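Local coordinates for zinc-binding protein TroA (Treponema pallidum, PDB 1K0F), which binds zinc with high affinity in the periplasm and delivers it to the membrane permease of the TroABC ABC transporter for import, at residues A[5-9]-A[10-14]; A[131-134]-A[135-139]. All blocks are in the same frame, centred on the assembly; numbering follows the deposited sequence.

Contact 1. Residues A[5-9]-A[10-14]; sequences VVTTI and GMIAD
The carbonyl of I9 is turned onto the first turn of the helix that begins at G10, and its O accepts a hydrogen bond from I12 N at 3.2 Å. This is the strand-to-helix connection of the beta-alpha-beta unit made by strand 4-7, helix 10-20 and strand 25-28. The bond is bent, 137° at the hydrogen. I9 is thus the N-cap residue of helix 10-20, and the chain turns a corner at T8 to get there from the strand. Strand 4-7 lies inside a four-stranded parallel sheet, between strands 25-28 and 54-57, and the helix folds back so that the CA atoms of T7 and A13 come within 5.8 Å.

I9 packs against both M11 and I12. With chi1 at 57°, CG1 sits between the backbone N and the carbonyl carbon, which brings it to I12 CG1 at 3.8 Å; the two side chains cross nearly at right angles. I9 CD1 meets the methyl end of M11, a chain bent at both chi2 and chi3, with I9 CD1 3.6 Å from M11 CE. M11 also touches W104, W110 and M263. On the strand side, T7 and I12 run past each other in opposite directions, I12 CG2 lying 3.8 Å from T7 CB and equally close to T7 CG2, and I12 continues onto L56 and V117. T8 OG1 is hydrogen-bonded to E63. T7 OG1 also rests against the methyl group of A13, 3.4 Å from A13 CB.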
loop_
_atom_site.group_PDB
_atom_site.type_symbol
_atom_site.label_atom_id
_atom_site.label_comp_id
_atom_site.label_asym_id
_atom_site.label_seq_id
_atom_site.Cartn_x
_atom_site.Cartn_y
_atom_site.Cartn_z
ATOM N N VAL A 5 0.481 -20.610 -2.743
ATOM C CA VAL A 5 0.220 -19.290 -3.291
ATOM C C VAL A 5 1.360 -18.438 -2.771
ATOM O O VAL A 5 1.748 -18.567 -1.612
ATOM C CB VAL A 5 -1.106 -18.691 -2.773
ATOM C CG1 VAL A 5 -1.207 -17.212 -3.164
ATOM C CG2 VAL A 5 -2.284 -19.481 -3.327
ATOM N N VAL A 6 1.917 -17.581 -3.613
ATOM C CA VAL A 6 3.008 -16.731 -3.161
ATOM C C VAL A 6 2.738 -15.315 -3.587
ATOM O O VAL A 6 2.551 -15.039 -4.769
ATOM C CB VAL A 6 4.370 -17.170 -3.733
ATOM C CG1 VAL A 6 5.412 -16.071 -3.489
ATOM C CG2 VAL A 6 4.822 -18.478 -3.070
ATOM N N THR A 7 2.718 -14.417 -2.614
ATOM C CA THR A 7 2.448 -13.020 -2.896
ATOM C C THR A 7 3.603 -12.127 -2.469
ATOM O O THR A 7 4.465 -12.525 -1.686
ATOM C CB THR A 7 1.163 -12.557 -2.181
ATOM O OG1 THR A 7 1.486 -12.132 -0.856
ATOM C CG2 THR A 7 0.151 -13.686 -2.113
ATOM N N THR A 8 3.595 -10.908 -2.990
ATOM C CA THR A 8 4.625 -9.943 -2.690
ATOM C C THR A 8 4.228 -9.100 -1.493
ATOM O O THR A 8 4.497 -9.464 -0.361
ATOM C CB THR A 8 4.859 -9.052 -3.903
ATOM O OG1 THR A 8 3.592 -8.606 -4.403
ATOM C CG2 THR A 8 5.569 -9.832 -5.012
ATOM N N ILE A 9 3.595 -7.964 -1.741
ATOM C CA ILE A 9 3.168 -7.077 -0.660
ATOM C C ILE A 9 2.109 -7.745 0.219
ATOM O O ILE A 9 1.250 -8.488 -0.276
ATOM C CB ILE A 9 2.602 -5.775 -1.230
ATOM C CG1 ILE A 9 1.452 -6.099 -2.188
ATOM C CG2 ILE A 9 3.696 -5.023 -1.965
ATOM C CD1 ILE A 9 0.685 -4.889 -2.634
ATOM N N GLY A 10 2.177 -7.478 1.521
ATOM C CA GLY A 10 1.239 -8.081 2.453
ATOM C C GLY A 10 -0.231 -7.854 2.137
ATOM O O GLY A 10 -1.084 -8.673 2.486
ATOM N N MET A 11 -0.522 -6.741 1.471
ATOM C CA MET A 11 -1.892 -6.393 1.129
ATOM C C MET A 11 -2.580 -7.504 0.359
ATOM O O MET A 11 -3.737 -7.829 0.627
ATOM C CB MET A 11 -1.924 -5.099 0.319
ATOM C CG MET A 11 -1.735 -3.843 1.161
ATOM S SD MET A 11 0.008 -3.476 1.521
ATOM C CE MET A 11 0.428 -2.573 0.086
ATOM N N ILE A 12 -1.872 -8.085 -0.604
ATOM C CA ILE A 12 -2.416 -9.176 -1.410
ATOM C C ILE A 12 -2.590 -10.390 -0.507
ATOM O O ILE A 12 -3.637 -11.040 -0.508
ATOM C CB ILE A 12 -1.457 -9.547 -2.571
ATOM C CG1 ILE A 12 -1.287 -8.342 -3.503
ATOM C CG2 ILE A 12 -1.973 -10.776 -3.298
ATOM C CD1 ILE A 12 -0.693 -8.678 -4.832
ATOM N N ALA A 13 -1.544 -10.677 0.266
ATOM C CA ALA A 13 -1.533 -11.804 1.191
ATOM C C ALA A 13 -2.764 -11.733 2.074
ATOM O O ALA A 13 -3.357 -12.761 2.418
ATOM C CB ALA A 13 -0.269 -11.775 2.050
ATOM N N ASP A 14 -3.154 -10.518 2.448
ATOM C CA ASP A 14 -4.318 -10.374 3.287
ATOM C C ASP A 14 -5.547 -10.826 2.527
ATOM O O ASP A 14 -6.356 -11.592 3.041
ATOM C CB ASP A 14 -4.507 -8.940 3.738
ATOM C CG ASP A 14 -5.628 -8.807 4.734
ATOM O OD1 ASP A 14 -5.446 -9.256 5.889
ATOM O OD2 ASP A 14 -6.697 -8.275 4.364
#

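Contact 2. Residues A[131-134]-A[135-139]; sequences EFTQ and RYQAY
Within helix 129-156, the straightest bonds between 131-134 and 135-139 are A138 N to Q134 O, 2.9 Å and 175° at the hydrogen, and Q137 N to T133 O, also 2.9 Å. The bond from R135 N to E131 O is longer, 3.3 Å, and that from Y136 N to F132 O is weak, within the i to i+4 pattern of an alpha-helix. This is the long backbone helix that spans the two lobes in this family of binding proteins, and the contact lies near its N-terminal end, away from the zinc site.

R135 carries the side-chain contact. Its chain is extended from CG to NE and runs back beside F132, pointing the same way. There R135 NH1 lies at the edge of the phenyl ring, near its plane, 3.1 Å from F132 CE1, with ring and guanidinium planes 48° apart. E131 CB covers one guanidinium face, 4.0 Å from R135 CZ. The charge itself is met by D23, in a salt bridge to NH1, which also bonds to I19 O. On another flank of the helix, T133 CG2 lies 3.4 Å from Q137 OE1, while T133 OG1 bonds to T129 O and Y118 OH.

Q134, Q137 and A138 lie on the outer face of the helix. On the inward side, F132 packs on I19 and A20 of helix 10-20 and on L121 of helix 107-124, whereas Y136 stacks on Y118 of helix 107-124.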
loop_
_atom_site.group_PDB
_atom_site.type_symbol
_atom_site.label_atom_id
_atom_site.label_comp_id
_atom_site.label_asym_id
_atom_site.label_seq_id
_atom_site.Cartn_x
_atom_site.Cartn_y
_atom_site.Cartn_z
ATOM N N GLU A 131 -16.681 -21.629 -1.561
ATOM C CA GLU A 131 -16.144 -21.086 -0.322
ATOM C C GLU A 131 -15.224 -19.902 -0.581
ATOM O O GLU A 131 -15.088 -19.027 0.276
ATOM C CB GLU A 131 -15.391 -22.173 0.458
ATOM C CG GLU A 131 -14.606 -23.139 -0.409
ATOM C CD GLU A 131 -15.413 -24.351 -0.803
ATOM O OE1 GLU A 131 -16.094 -24.293 -1.849
ATOM O OE2 GLU A 131 -15.363 -25.362 -0.071
ATOM N N PHE A 132 -14.587 -19.869 -1.748
ATOM C CA PHE A 132 -13.700 -18.763 -2.080
ATOM C C PHE A 132 -14.521 -17.591 -2.560
ATOM O O PHE A 132 -14.040 -16.464 -2.603
ATOM C CB PHE A 132 -12.723 -19.162 -3.177
ATOM C CG PHE A 132 -11.555 -19.961 -2.683
ATOM C CD1 PHE A 132 -11.413 -20.254 -1.334
ATOM C CD2 PHE A 132 -10.595 -20.426 -3.576
ATOM C CE1 PHE A 132 -10.337 -20.996 -0.880
ATOM C CE2 PHE A 132 -9.517 -21.168 -3.137
ATOM C CZ PHE A 132 -9.383 -21.457 -1.786
ATOM N N THR A 133 -15.770 -17.869 -2.912
ATOM C CA THR A 133 -16.662 -16.832 -3.396
ATOM C C THR A 133 -17.346 -16.149 -2.242
ATOM O O THR A 133 -17.262 -14.933 -2.085
ATOM C CB THR A 133 -17.743 -17.406 -4.319
ATOM O OG1 THR A 133 -17.185 -17.658 -5.611
ATOM C CG2 THR A 133 -18.898 -16.421 -4.464
ATOM N N GLN A 134 -18.042 -16.927 -1.433
ATOM C CA GLN A 134 -18.736 -16.340 -0.308
ATOM C C GLN A 134 -17.759 -15.583 0.599
ATOM O O GLN A 134 -17.990 -14.421 0.937
ATOM C CB GLN A 134 -19.474 -17.422 0.458
ATOM C CG GLN A 134 -19.930 -16.968 1.797
ATOM C CD GLN A 134 -19.275 -17.761 2.887
ATOM O OE1 GLN A 134 -18.474 -17.241 3.656
ATOM N NE2 GLN A 134 -19.604 -19.050 2.956
ATOM N N ARG A 135 -16.663 -16.230 0.983
ATOM C CA ARG A 135 -15.666 -15.579 1.826
ATOM C C ARG A 135 -15.314 -14.271 1.141
ATOM O O ARG A 135 -15.314 -13.209 1.752
ATOM C CB ARG A 135 -14.400 -16.426 1.925
ATOM C CG ARG A 135 -14.505 -17.660 2.791
ATOM C CD ARG A 135 -13.153 -18.338 2.855
ATOM N NE ARG A 135 -13.191 -19.690 3.405
ATOM C CZ ARG A 135 -12.513 -20.714 2.893
ATOM N NH1 ARG A 135 -11.751 -20.528 1.826
ATOM N NH2 ARG A 135 -12.579 -21.915 3.453
ATOM N N TYR A 136 -15.005 -14.375 -0.144
ATOM C CA TYR A 136 -14.648 -13.219 -0.940
ATOM C C TYR A 136 -15.629 -12.090 -0.685
ATOM O O TYR A 136 -15.239 -11.028 -0.203
ATOM C CB TYR A 136 -14.651 -13.594 -2.414
ATOM C CG TYR A 136 -14.678 -12.420 -3.353
ATOM C CD1 TYR A 136 -13.893 -11.290 -3.112
ATOM C CD2 TYR A 136 -15.475 -12.445 -4.497
ATOM C CE1 TYR A 136 -13.897 -10.211 -3.991
ATOM C CE2 TYR A 136 -15.490 -11.375 -5.387
ATOM C CZ TYR A 136 -14.699 -10.260 -5.132
ATOM O OH TYR A 136 -14.700 -9.206 -6.022
ATOM N N GLN A 137 -16.903 -12.317 -1.005
ATOM C CA GLN A 137 -17.927 -11.296 -0.797
ATOM C C GLN A 137 -17.769 -10.697 0.581
ATOM O O GLN A 137 -17.724 -9.478 0.741
ATOM C CB GLN A 137 -19.317 -11.893 -0.922
ATOM C CG GLN A 137 -19.586 -12.530 -2.253
ATOM C CD GLN A 137 -20.750 -13.484 -2.192
ATOM O OE1 GLN A 137 -21.075 -14.145 -3.177
ATOM N NE2 GLN A 137 -21.394 -13.563 -1.027
ATOM N N ALA A 138 -17.686 -11.564 1.579
ATOM C CA ALA A 138 -17.517 -11.103 2.938
ATOM C C ALA A 138 -16.374 -10.104 2.903
ATOM O O ALA A 138 -16.596 -8.900 3.025
ATOM C CB ALA A 138 -17.182 -12.266 3.845
ATOM N N TYR A 139 -15.159 -10.603 2.694
ATOM C CA TYR A 139 -13.972 -9.752 2.648
ATOM C C TYR A 139 -14.177 -8.429 1.895
ATOM O O TYR A 139 -13.558 -7.413 2.220
ATOM C CB TYR A 139 -12.798 -10.532 2.045
ATOM C CG TYR A 139 -11.489 -9.770 2.048
ATOM C CD1 TYR A 139 -10.946 -9.263 3.233
ATOM C CD2 TYR A 139 -10.776 -9.579 0.866
ATOM C CE1 TYR A 139 -9.718 -8.590 3.229
ATOM C CE2 TYR A 139 -9.559 -8.915 0.854
ATOM C CZ TYR A 139 -9.034 -8.426 2.030
ATOM O OH TYR A 139 -7.816 -7.792 1.988
#

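Contact 1 and contact 2 lie on the same side of the chain's centre, about 17 Å apart between their centres. Contact 1 includes the first turn of helix 10-20, and F132 and Y139 of contact 2 pack on that helix from helix 129-156. They meet directly through a probable hydrogen bond of 2.7 Å between D14 OD2 and Y139 OH. Helix 107-124 is a shared neighbour, touched by M11 and I12 from contact 1 and by F132, Y136 and Y139 from contact 2. Contact 1 is the nearer to the zinc site: the M11 side chain is about 5 Å from that of D248 and about 7 Å from that of H102, two of the residues that bind zinc, in a site empty in this zinc-free structure.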